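PDB 3HSI: phosphatidylserine synthase from Haemophilus influenzae, which belongs to the phospholipase D superfamily, with a PLD active-site motif and a PLD-like domain in each chain of a two-chain assembly. Local coordinates for residues V370-I375 and P400-L405; A94-L99 and T134-G139; R52-A57 and N189-Y194. All blocks are in the same frame, centred on the assembly; numbering follows the deposited sequence.

Overall arrangement
Three contacts in one chain illustrate how a phospholipase D fold ties loops, hairpins and helices to its sheets. Contact 3 packs a helix on the mixed sheet of the earlier part of the chain, and contact 2 joins loops that follow two strands of that sheet: their centres are 21 Å apart and their nearest atoms about 8 Å. Both segments of contact 2 fall in sequence between those of contact 3. Segment 134-139 runs into the phospholipase D active-site motif, and strand 52-56 of contact 3 pairs with strand 146-148 of that motif. Contact 1 lies within the later PLD-like domain, 28 Å from contact 3 and 38 Å from contact 2 between centres; it and contact 2 occupy opposite sides of the chain's centre.

Contact 1. Residues V370-I375 and P400-L405; sequences VDDRYI and PQQQLL
Asp372 and Gln402 meet in a small surface contact between two connections of the PLD-like domain: the tight turn joining strands 367-370 and 374-378, and the loop leading from strand 391-398 into helix 405-415. Two flat groups carry it. The carboxylate of Asp372 stacks on the amide of Gln402 with the planes 21° apart, and OD2 of Asp372 stands 3.5 Å from CG and 3.5 Å from CD of Gln402. The Gln402 chain, bent at chi2 (64°), folds back to lay its amide against the carboxylate, while CB of Asp372 lies 3.7 Å from CG of Gln402. The amide end lies close to the carbonyl of Asp372, though its orientation is uncertain. On the flank, CB of Asp372 touches CD1 of Leu405 at 4.2 Å.

Each loop has its own supports, partly internal and partly from neighbouring strands. Residues Gln402 to Leu405 form a type I turn, closed by Leu405 N to Gln402 O at 3.3 Å, and the carboxylate of Asp399 receives Leu404 N and, weakly, Gln403 N. Leu404 is buried against Ile29 and Phe31. In the facing turn the side chain of Arg373 leads away from the contact, and its NH1 makes a straight, in-plane salt bridge to the anti lone pair of Asp371 OD2. The same carboxylate accepts backbone N-H groups from Gln271, Lys272 and Lys273, which ties the turn to residues 271-273 of the same chain, where strand 273-277 begins.

Val370 O takes two backbone donors, Arg373 N at 3.0 Å and Tyr374 N at 3.2 Å. With Arg373 and Tyr374 both opposite Val370, this is the pattern of a classic beta bulge at the end of an antiparallel hairpin.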
loop_
_atom_site.group_PDB
_atom_site.type_symbol
_atom_site.label_atom_id
_atom_site.label_comp_id
_atom_site.label_asym_id
_atom_site.label_seq_id
_atom_site.Cartn_x
_atom_site.Cartn_y
_atom_site.Cartn_z
ATOM N N VAL C 370 -27.731 11.499 -3.805
ATOM C CA VAL C 370 -28.436 11.295 -2.532
ATOM C C VAL C 370 -29.788 11.973 -2.592
ATOM O O VAL C 370 -29.874 13.195 -2.769
ATOM C CB VAL C 370 -27.605 11.809 -1.347
ATOM C CG1 VAL C 370 -28.420 11.729 -0.004
ATOM C CG2 VAL C 370 -26.300 10.984 -1.283
ATOM N N ASP C 371 -30.843 11.162 -2.510
ATOM C CA ASP C 371 -32.235 11.676 -2.574
ATOM C C ASP C 371 -32.311 12.692 -3.743
ATOM O O ASP C 371 -31.789 12.406 -4.830
ATOM C CB ASP C 371 -32.650 12.274 -1.223
ATOM C CG ASP C 371 -32.426 11.301 -0.043
ATOM O OD1 ASP C 371 -32.537 10.076 -0.212
ATOM O OD2 ASP C 371 -32.116 11.754 1.073
ATOM N N ASP C 372 -32.883 13.873 -3.524
ATOM C CA ASP C 372 -32.924 14.927 -4.549
ATOM C C ASP C 372 -32.106 16.144 -4.112
ATOM O O ASP C 372 -32.317 17.265 -4.596
ATOM C CB ASP C 372 -34.379 15.331 -4.850
ATOM C CG ASP C 372 -35.203 15.520 -3.569
ATOM O OD1 ASP C 372 -34.640 15.337 -2.437
ATOM O OD2 ASP C 372 -36.420 15.839 -3.680
ATOM N N ARG C 373 -31.141 15.897 -3.234
ATOM C CA ARG C 373 -30.520 16.927 -2.413
ATOM C C ARG C 373 -29.012 17.115 -2.708
ATOM O O ARG C 373 -28.518 18.250 -2.767
ATOM C CB ARG C 373 -30.758 16.511 -0.955
ATOM C CG ARG C 373 -30.351 17.464 0.152
ATOM C CD ARG C 373 -31.017 17.038 1.520
ATOM N NE ARG C 373 -30.299 15.938 2.197
ATOM C CZ ARG C 373 -30.568 14.628 2.043
ATOM N NH1 ARG C 373 -31.548 14.229 1.238
ATOM N NH2 ARG C 373 -29.870 13.703 2.695
ATOM N N TYR C 374 -28.294 16.005 -2.913
ATOM C CA TYR C 374 -26.867 16.040 -3.283
ATOM C C TYR C 374 -26.556 15.253 -4.535
ATOM O O TYR C 374 -27.106 14.161 -4.744
ATOM C CB TYR C 374 -26.022 15.430 -2.186
ATOM C CG TYR C 374 -26.127 16.117 -0.850
ATOM C CD1 TYR C 374 -25.387 17.274 -0.585
ATOM C CD2 TYR C 374 -26.945 15.603 0.141
ATOM C CE1 TYR C 374 -25.448 17.905 0.631
ATOM C CE2 TYR C 374 -27.039 16.234 1.374
ATOM C CZ TYR C 374 -26.275 17.381 1.608
ATOM O OH TYR C 374 -26.337 18.001 2.814
ATOM N N ILE C 375 -25.618 15.792 -5.315
ATOM C CA ILE C 375 -25.129 15.228 -6.576
ATOM C C ILE C 375 -23.611 15.432 -6.534
ATOM O O ILE C 375 -23.115 16.551 -6.645
ATOM C CB ILE C 375 -25.717 16.003 -7.837
ATOM C CG1 ILE C 375 -27.242 15.962 -7.848
ATOM C CG2 ILE C 375 -25.240 15.407 -9.159
ATOM C CD1 ILE C 375 -27.898 17.285 -7.498
ATOM N N PRO C 400 -30.930 22.137 -2.542
ATOM C CA PRO C 400 -32.003 22.054 -1.520
ATOM C C PRO C 400 -33.418 22.317 -2.047
ATOM O O PRO C 400 -34.361 21.758 -1.512
ATOM C CB PRO C 400 -31.613 23.130 -0.493
ATOM C CG PRO C 400 -30.642 24.040 -1.200
ATOM C CD PRO C 400 -29.931 23.177 -2.215
ATOM N N GLN C 401 -33.566 23.144 -3.084
ATOM C CA GLN C 401 -34.893 23.455 -3.608
ATOM C C GLN C 401 -35.153 22.764 -4.944
ATOM O O GLN C 401 -36.013 23.198 -5.698
ATOM C CB GLN C 401 -35.074 24.971 -3.753
ATOM C CG GLN C 401 -34.913 25.716 -2.431
ATOM C CD GLN C 401 -35.445 27.124 -2.479
ATOM O OE1 GLN C 401 -36.416 27.418 -3.191
ATOM N NE2 GLN C 401 -34.838 28.006 -1.706
ATOM N N GLN C 402 -34.407 21.690 -5.215
ATOM C CA GLN C 402 -34.552 20.880 -6.423
ATOM C C GLN C 402 -34.507 21.706 -7.703
ATOM O O GLN C 402 -35.174 21.391 -8.666
ATOM C CB GLN C 402 -35.814 20.002 -6.376
ATOM C CG GLN C 402 -35.688 18.798 -5.421
ATOM C CD GLN C 402 -35.510 19.223 -3.961
ATOM O OE1 GLN C 402 -34.448 19.017 -3.350
ATOM N NE2 GLN C 402 -36.532 19.847 -3.412
ATOM N N GLN C 403 -33.706 22.763 -7.715
ATOM C CA GLN C 403 -33.530 23.539 -8.931
ATOM C C GLN C 403 -32.925 22.735 -10.087
ATOM O O GLN C 403 -33.171 23.055 -11.240
ATOM C CB GLN C 403 -32.665 24.750 -8.649
ATOM C CG GLN C 403 -33.309 25.728 -7.697
ATOM C CD GLN C 403 -32.292 26.735 -7.236
ATOM O OE1 GLN C 403 -31.746 26.596 -6.155
ATOM N NE2 GLN C 403 -31.981 27.717 -8.084
ATOM N N LEU C 404 -32.152 21.694 -9.777
ATOM C CA LEU C 404 -31.521 20.868 -10.816
ATOM C C LEU C 404 -32.254 19.567 -11.140
ATOM O O LEU C 404 -31.781 18.785 -11.973
ATOM C CB LEU C 404 -30.094 20.492 -10.415
ATOM C CG LEU C 404 -28.883 21.270 -10.906
ATOM C CD1 LEU C 404 -27.641 20.348 -10.851
ATOM C CD2 LEU C 404 -29.062 21.915 -12.319
ATOM N N LEU C 405 -33.379 19.302 -10.481
ATOM C CA LEU C 405 -33.979 17.964 -10.552
ATOM C C LEU C 405 -34.233 17.522 -11.994
ATOM O O LEU C 405 -34.024 16.356 -12.320
ATOM C CB LEU C 405 -35.278 17.894 -9.753
ATOM C CG LEU C 405 -35.922 16.500 -9.603
ATOM C CD1 LEU C 405 -34.957 15.494 -9.016
ATOM C CD2 LEU C 405 -37.189 16.569 -8.734
#

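Contact 2. Residues A94-L99 and T134-G139; sequences AQRNLL and TREVFG
Arg96 and Glu136 form a side-on, two-point salt bridge between loops that follow neighbouring parallel strands, 84-90 and 127-130, of the alpha/beta fold; the second loop enters the phospholipase D active-site motif. The backbones stay well apart, with CA of Arg96 10.5 Å from CA of Glu136, and two long side chains span the gap.

The CB of Arg96 points toward segment 134-139. From there CG is turned in between the backbone N and the carbonyl carbon (chi1 71°), and the chain then runs extended as far as NE. CD is the first atom to meet the partner, 3.4 Å from OE1 of Glu136. NE donates to OE1 of Glu136 at 2.6 Å with a nearly straight bond (167°), arriving on the syn side but tilted out of the carboxylate plane. NH2 donates to OE2 of Glu136 at 2.7 Å, about as straight, but from above the carboxylate plane. Both oxygens lie close to the guanidinium plane, so the skew is on the carboxylate side: the two planes stand 32° apart.

Glu136, itself extended beyond CG, opens a 3-10 turn in which Gly139 N bonds to Glu136 O at 3.1 Å. The same loop faces the second subunit, where Arg388 of that subunit makes a cation-pi contact with Phe138 and Leu453 of that subunit packs on Val137.

The remaining terminal nitrogen turns back to its own loop. NH1 of Arg96 donates to Asn97 O at 3.2 Å, with the donor tilted from the carbonyl plane.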
loop_
_atom_site.group_PDB
_atom_site.type_symbol
_atom_site.label_atom_id
_atom_site.label_comp_id
_atom_site.label_asym_id
_atom_site.label_seq_id
_atom_site.Cartn_x
_atom_site.Cartn_y
_atom_site.Cartn_z
ATOM N N ALA C 94 2.453 8.684 -18.017
ATOM C CA ALA C 94 2.953 9.372 -19.222
ATOM C C ALA C 94 4.261 8.798 -19.800
ATOM O O ALA C 94 4.630 9.122 -20.923
ATOM C CB ALA C 94 3.105 10.885 -18.957
ATOM N N GLN C 95 4.948 7.949 -19.031
ATOM C CA GLN C 95 6.270 7.498 -19.411
ATOM C C GLN C 95 6.380 5.985 -19.563
ATOM O O GLN C 95 7.451 5.425 -19.465
ATOM C CB GLN C 95 7.312 8.029 -18.427
ATOM C CG GLN C 95 7.369 9.547 -18.425
ATOM C CD GLN C 95 8.347 10.100 -17.426
ATOM O OE1 GLN C 95 8.021 10.277 -16.246
ATOM N NE2 GLN C 95 9.548 10.413 -17.893
ATOM N N ARG C 96 5.269 5.331 -19.819
ATOM C CA ARG C 96 5.311 3.919 -20.149
ATOM C C ARG C 96 4.327 3.654 -21.268
ATOM O O ARG C 96 3.454 4.465 -21.515
ATOM C CB ARG C 96 4.983 3.069 -18.927
ATOM C CG ARG C 96 3.528 3.122 -18.503
ATOM C CD ARG C 96 3.300 2.213 -17.312
ATOM N NE ARG C 96 2.013 2.438 -16.654
ATOM C CZ ARG C 96 0.840 1.994 -17.102
ATOM N NH1 ARG C 96 0.759 1.317 -18.239
ATOM N NH2 ARG C 96 -0.260 2.244 -16.414
ATOM N N ASN C 97 4.504 2.527 -21.945
ATOM C CA ASN C 97 3.508 1.984 -22.893
ATOM C C ASN C 97 2.431 1.158 -22.197
ATOM O O ASN C 97 2.469 0.974 -20.981
ATOM C CB ASN C 97 4.215 1.122 -23.932
ATOM C CG ASN C 97 5.239 1.896 -24.695
ATOM O OD1 ASN C 97 4.948 2.986 -25.200
ATOM N ND2 ASN C 97 6.457 1.362 -24.772
ATOM N N LEU C 98 1.479 0.645 -22.961
ATOM C CA LEU C 98 0.340 -0.061 -22.365
ATOM C C LEU C 98 0.660 -1.523 -21.995
ATOM O O LEU C 98 1.681 -2.060 -22.433
ATOM C CB LEU C 98 -0.887 0.045 -23.280
ATOM C CG LEU C 98 -1.428 1.474 -23.453
ATOM C CD1 LEU C 98 -2.306 1.552 -24.700
ATOM C CD2 LEU C 98 -2.200 1.936 -22.222
ATOM N N LEU C 99 -0.215 -2.133 -21.182
ATOM C CA LEU C 99 -0.105 -3.540 -20.715
ATOM C C LEU C 99 0.981 -3.748 -19.658
ATOM O O LEU C 99 0.767 -3.459 -18.474
ATOM C CB LEU C 99 0.071 -4.542 -21.899
ATOM N N THR C 134 5.854 7.079 -5.349
ATOM C CA THR C 134 7.153 6.732 -5.928
ATOM C C THR C 134 7.046 5.608 -6.958
ATOM O O THR C 134 7.955 5.411 -7.765
ATOM C CB THR C 134 8.165 6.324 -4.830
ATOM O OG1 THR C 134 7.679 5.170 -4.152
ATOM C CG2 THR C 134 8.380 7.436 -3.810
ATOM N N ARG C 135 5.930 4.883 -6.903
ATOM C CA ARG C 135 5.565 3.836 -7.854
ATOM C C ARG C 135 4.100 3.977 -8.218
ATOM O O ARG C 135 3.243 4.157 -7.337
ATOM C CB ARG C 135 5.810 2.453 -7.260
ATOM C CG ARG C 135 7.154 1.875 -7.700
ATOM C CD ARG C 135 7.965 1.420 -6.526
ATOM N NE ARG C 135 9.367 1.183 -6.883
ATOM C CZ ARG C 135 10.414 1.489 -6.103
ATOM N NH1 ARG C 135 10.223 2.064 -4.907
ATOM N NH2 ARG C 135 11.659 1.229 -6.520
ATOM N N GLU C 136 3.820 3.867 -9.513
ATOM C CA GLU C 136 2.462 3.966 -10.041
ATOM C C GLU C 136 1.427 3.169 -9.228
ATOM O O GLU C 136 0.347 3.677 -8.946
ATOM C CB GLU C 136 2.435 3.556 -11.528
ATOM C CG GLU C 136 1.093 3.814 -12.192
ATOM C CD GLU C 136 1.105 3.731 -13.725
ATOM O OE1 GLU C 136 2.181 3.526 -14.326
ATOM O OE2 GLU C 136 0.014 3.873 -14.332
ATOM N N VAL C 137 1.772 1.950 -8.823
ATOM C CA VAL C 137 0.812 1.077 -8.165
ATOM C C VAL C 137 0.324 1.645 -6.837
ATOM O O VAL C 137 -0.792 1.385 -6.441
ATOM C CB VAL C 137 1.357 -0.399 -8.000
ATOM C CG1 VAL C 137 2.507 -0.452 -7.045
ATOM C CG2 VAL C 137 0.245 -1.324 -7.527
ATOM N N PHE C 138 1.159 2.436 -6.168
ATOM C CA PHE C 138 0.809 3.011 -4.878
ATOM C C PHE C 138 0.233 4.421 -4.965
ATOM O O PHE C 138 0.094 5.073 -3.941
ATOM C CB PHE C 138 2.026 3.068 -3.978
ATOM C CG PHE C 138 2.411 1.745 -3.351
ATOM C CD1 PHE C 138 3.458 0.994 -3.875
ATOM C CD2 PHE C 138 1.787 1.301 -2.176
ATOM C CE1 PHE C 138 3.871 -0.216 -3.260
ATOM C CE2 PHE C 138 2.191 0.088 -1.546
ATOM C CZ PHE C 138 3.229 -0.668 -2.099
ATOM N N GLY C 139 -0.069 4.901 -6.169
ATOM C CA GLY C 139 -0.939 6.090 -6.318
ATOM C C GLY C 139 -0.733 6.873 -7.602
ATOM O O GLY C 139 0.394 7.104 -8.003
#

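Contact 3. Residues R52-A57 and N189-Y194; sequences RIYVTA and NFINDY
Tyr54 meets Ile191 at the edge of its ring: CG2 of Ile191 lies near the ring plane, 3.6 Å from CD1 of Tyr54, and the two side chains slide past each other in opposite directions. CD1 of Ile191 reaches both strand side chains, 3.9 Å from CD1 of Tyr54 and 4.0 Å from CG2 of Thr56, which it approaches tip to tip. CG1 of Ile191 sits anti to the carbonyl carbon (chi1 -71°), which sends CD1 toward Thr56 and leaves CG2 for the tyrosine. At the far end of the ring, ND2 of Asn192 donates to OH of Tyr54 at 3.0 Å, with the phenol oxygen close to the amide plane.

This is a helix packed over a sheet, as in the layered alpha/beta fold of phospholipase D relatives: the axes of strand 52-56 and helix 189-194 pass 10.2 Å apart at 72°. Tyr54 and Thr56 face the helix, whereas Val55 between them points away.

Further out, Tyr54, Asn192 and Thr56 have polar partners of their own. The stronger bond of Tyr54 OH is with Asp84 OD2 on the adjacent strand, and ND2 of Asn192 also donates to Val188 O, one turn back in its helix. Thr56 OG1 bonds weakly to Val143 O and Gly145 O, within the active-site motif. Leu88 touches both Thr56 and Ile191, while Arg52 reaches the helix separately through a salt bridge to Asp185.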
loop_
_atom_site.group_PDB
_atom_site.type_symbol
_atom_site.label_atom_id
_atom_site.label_comp_id
_atom_site.label_asym_id
_atom_site.label_seq_id
_atom_site.Cartn_x
_atom_site.Cartn_y
_atom_site.Cartn_z
ATOM N N ARG C 52 -6.538 31.521 -20.053
ATOM C CA ARG C 52 -5.899 30.319 -19.498
ATOM C C ARG C 52 -6.603 29.031 -19.890
ATOM O O ARG C 52 -7.820 29.036 -20.190
ATOM C CB ARG C 52 -5.859 30.395 -17.971
ATOM C CG ARG C 52 -7.267 30.278 -17.336
ATOM C CD ARG C 52 -7.277 30.784 -15.914
ATOM N NE ARG C 52 -8.653 30.848 -15.439
ATOM C CZ ARG C 52 -9.027 31.252 -14.229
ATOM N NH1 ARG C 52 -8.124 31.642 -13.324
ATOM N NH2 ARG C 52 -10.314 31.259 -13.931
ATOM N N ILE C 53 -5.820 27.947 -19.857
ATOM C CA ILE C 53 -6.294 26.602 -20.061
ATOM C C ILE C 53 -5.523 25.695 -19.118
ATOM O O ILE C 53 -4.313 25.495 -19.295
ATOM C CB ILE C 53 -6.108 26.115 -21.523
ATOM C CG1 ILE C 53 -6.999 26.931 -22.493
ATOM C CG2 ILE C 53 -6.417 24.604 -21.628
ATOM C CD1 ILE C 53 -6.681 26.736 -23.987
ATOM N N TYR C 54 -6.224 25.199 -18.108
ATOM C CA TYR C 54 -5.706 24.212 -17.165
ATOM C C TYR C 54 -6.457 22.907 -17.340
ATOM O O TYR C 54 -7.697 22.898 -17.471
ATOM C CB TYR C 54 -5.848 24.695 -15.705
ATOM C CG TYR C 54 -4.842 25.782 -15.287
ATOM C CD1 TYR C 54 -3.874 25.525 -14.292
ATOM C CD2 TYR C 54 -4.847 27.037 -15.893
ATOM C CE1 TYR C 54 -2.950 26.502 -13.906
ATOM C CE2 TYR C 54 -3.924 28.028 -15.519
ATOM C CZ TYR C 54 -2.982 27.752 -14.523
ATOM O OH TYR C 54 -2.090 28.726 -14.149
ATOM N N VAL C 55 -5.701 21.824 -17.324
ATOM C CA VAL C 55 -6.195 20.474 -17.492
ATOM C C VAL C 55 -5.432 19.607 -16.491
ATOM O O VAL C 55 -4.203 19.708 -16.421
ATOM C CB VAL C 55 -5.895 19.966 -18.920
ATOM C CG1 VAL C 55 -6.100 18.465 -19.027
ATOM C CG2 VAL C 55 -6.765 20.686 -19.959
ATOM N N THR C 56 -6.163 18.842 -15.673
ATOM C CA THR C 56 -5.607 17.739 -14.881
ATOM C C THR C 56 -6.354 16.526 -15.408
ATOM O O THR C 56 -7.564 16.542 -15.457
ATOM C CB THR C 56 -5.875 17.825 -13.315
ATOM O OG1 THR C 56 -7.293 17.987 -13.078
ATOM C CG2 THR C 56 -5.144 18.955 -12.674
ATOM N N ALA C 57 -5.631 15.511 -15.863
ATOM C CA ALA C 57 -6.237 14.277 -16.340
ATOM C C ALA C 57 -5.289 13.151 -15.951
ATOM O O ALA C 57 -4.135 13.414 -15.582
ATOM C CB ALA C 57 -6.465 14.330 -17.852
ATOM N N ASN C 189 -6.333 27.941 -8.642
ATOM C CA ASN C 189 -5.553 28.215 -7.441
ATOM C C ASN C 189 -5.027 26.930 -6.774
ATOM O O ASN C 189 -3.863 26.865 -6.365
ATOM C CB ASN C 189 -6.332 29.070 -6.458
ATOM C CG ASN C 189 -6.389 30.525 -6.879
ATOM O OD1 ASN C 189 -5.590 30.987 -7.683
ATOM N ND2 ASN C 189 -7.321 31.262 -6.308
ATOM N N PHE C 190 -5.873 25.911 -6.714
ATOM C CA PHE C 190 -5.489 24.609 -6.134
ATOM C C PHE C 190 -4.330 24.018 -6.919
ATOM O O PHE C 190 -3.338 23.513 -6.356
ATOM C CB PHE C 190 -6.692 23.633 -6.122
ATOM C CG PHE C 190 -6.355 22.274 -5.573
ATOM C CD1 PHE C 190 -6.214 22.076 -4.208
ATOM C CD2 PHE C 190 -6.099 21.206 -6.425
ATOM C CE1 PHE C 190 -5.856 20.813 -3.698
ATOM C CE2 PHE C 190 -5.734 19.931 -5.913
ATOM C CZ PHE C 190 -5.619 19.744 -4.565
ATOM N N ILE C 191 -4.458 24.102 -8.239
ATOM C CA ILE C 191 -3.472 23.552 -9.144
ATOM C C ILE C 191 -2.147 24.260 -8.939
ATOM O O ILE C 191 -1.130 23.599 -8.719
ATOM C CB ILE C 191 -3.938 23.636 -10.610
ATOM C CG1 ILE C 191 -5.085 22.620 -10.829
ATOM C CG2 ILE C 191 -2.778 23.386 -11.570
ATOM C CD1 ILE C 191 -5.795 22.836 -12.132
ATOM N N ASN C 192 -2.171 25.594 -8.980
ATOM C CA ASN C 192 -0.959 26.367 -8.802
ATOM C C ASN C 192 -0.382 26.206 -7.406
ATOM O O ASN C 192 0.806 25.948 -7.277
ATOM C CB ASN C 192 -1.192 27.856 -9.064
ATOM C CG ASN C 192 -1.043 28.222 -10.513
ATOM O OD1 ASN C 192 0.071 28.379 -11.001
ATOM N ND2 ASN C 192 -2.162 28.402 -11.205
ATOM N N ASP C 193 -1.231 26.344 -6.382
ATOM C CA ASP C 193 -0.814 26.340 -4.979
ATOM C C ASP C 193 -0.438 24.978 -4.461
ATOM O O ASP C 193 0.490 24.884 -3.668
ATOM C CB ASP C 193 -1.906 26.900 -4.050
ATOM C CG ASP C 193 -2.181 28.374 -4.281
ATOM O OD1 ASP C 193 -1.502 29.016 -5.120
ATOM O OD2 ASP C 193 -3.093 28.915 -3.622
ATOM N N TYR C 194 -1.163 23.934 -4.868
ATOM C CA TYR C 194 -0.936 22.603 -4.300
ATOM C C TYR C 194 -0.398 21.526 -5.252
ATOM O O TYR C 194 0.527 20.799 -4.894
ATOM C CB TYR C 194 -2.194 22.100 -3.592
ATOM C CG TYR C 194 -2.473 22.867 -2.321
ATOM C CD1 TYR C 194 -1.643 22.707 -1.202
ATOM C CD2 TYR C 194 -3.538 23.760 -2.241
ATOM C CE1 TYR C 194 -1.849 23.425 -0.044
ATOM C CE2 TYR C 194 -3.779 24.490 -1.052
ATOM C CZ TYR C 194 -2.916 24.320 0.027
ATOM O OH TYR C 194 -3.114 25.005 1.190
#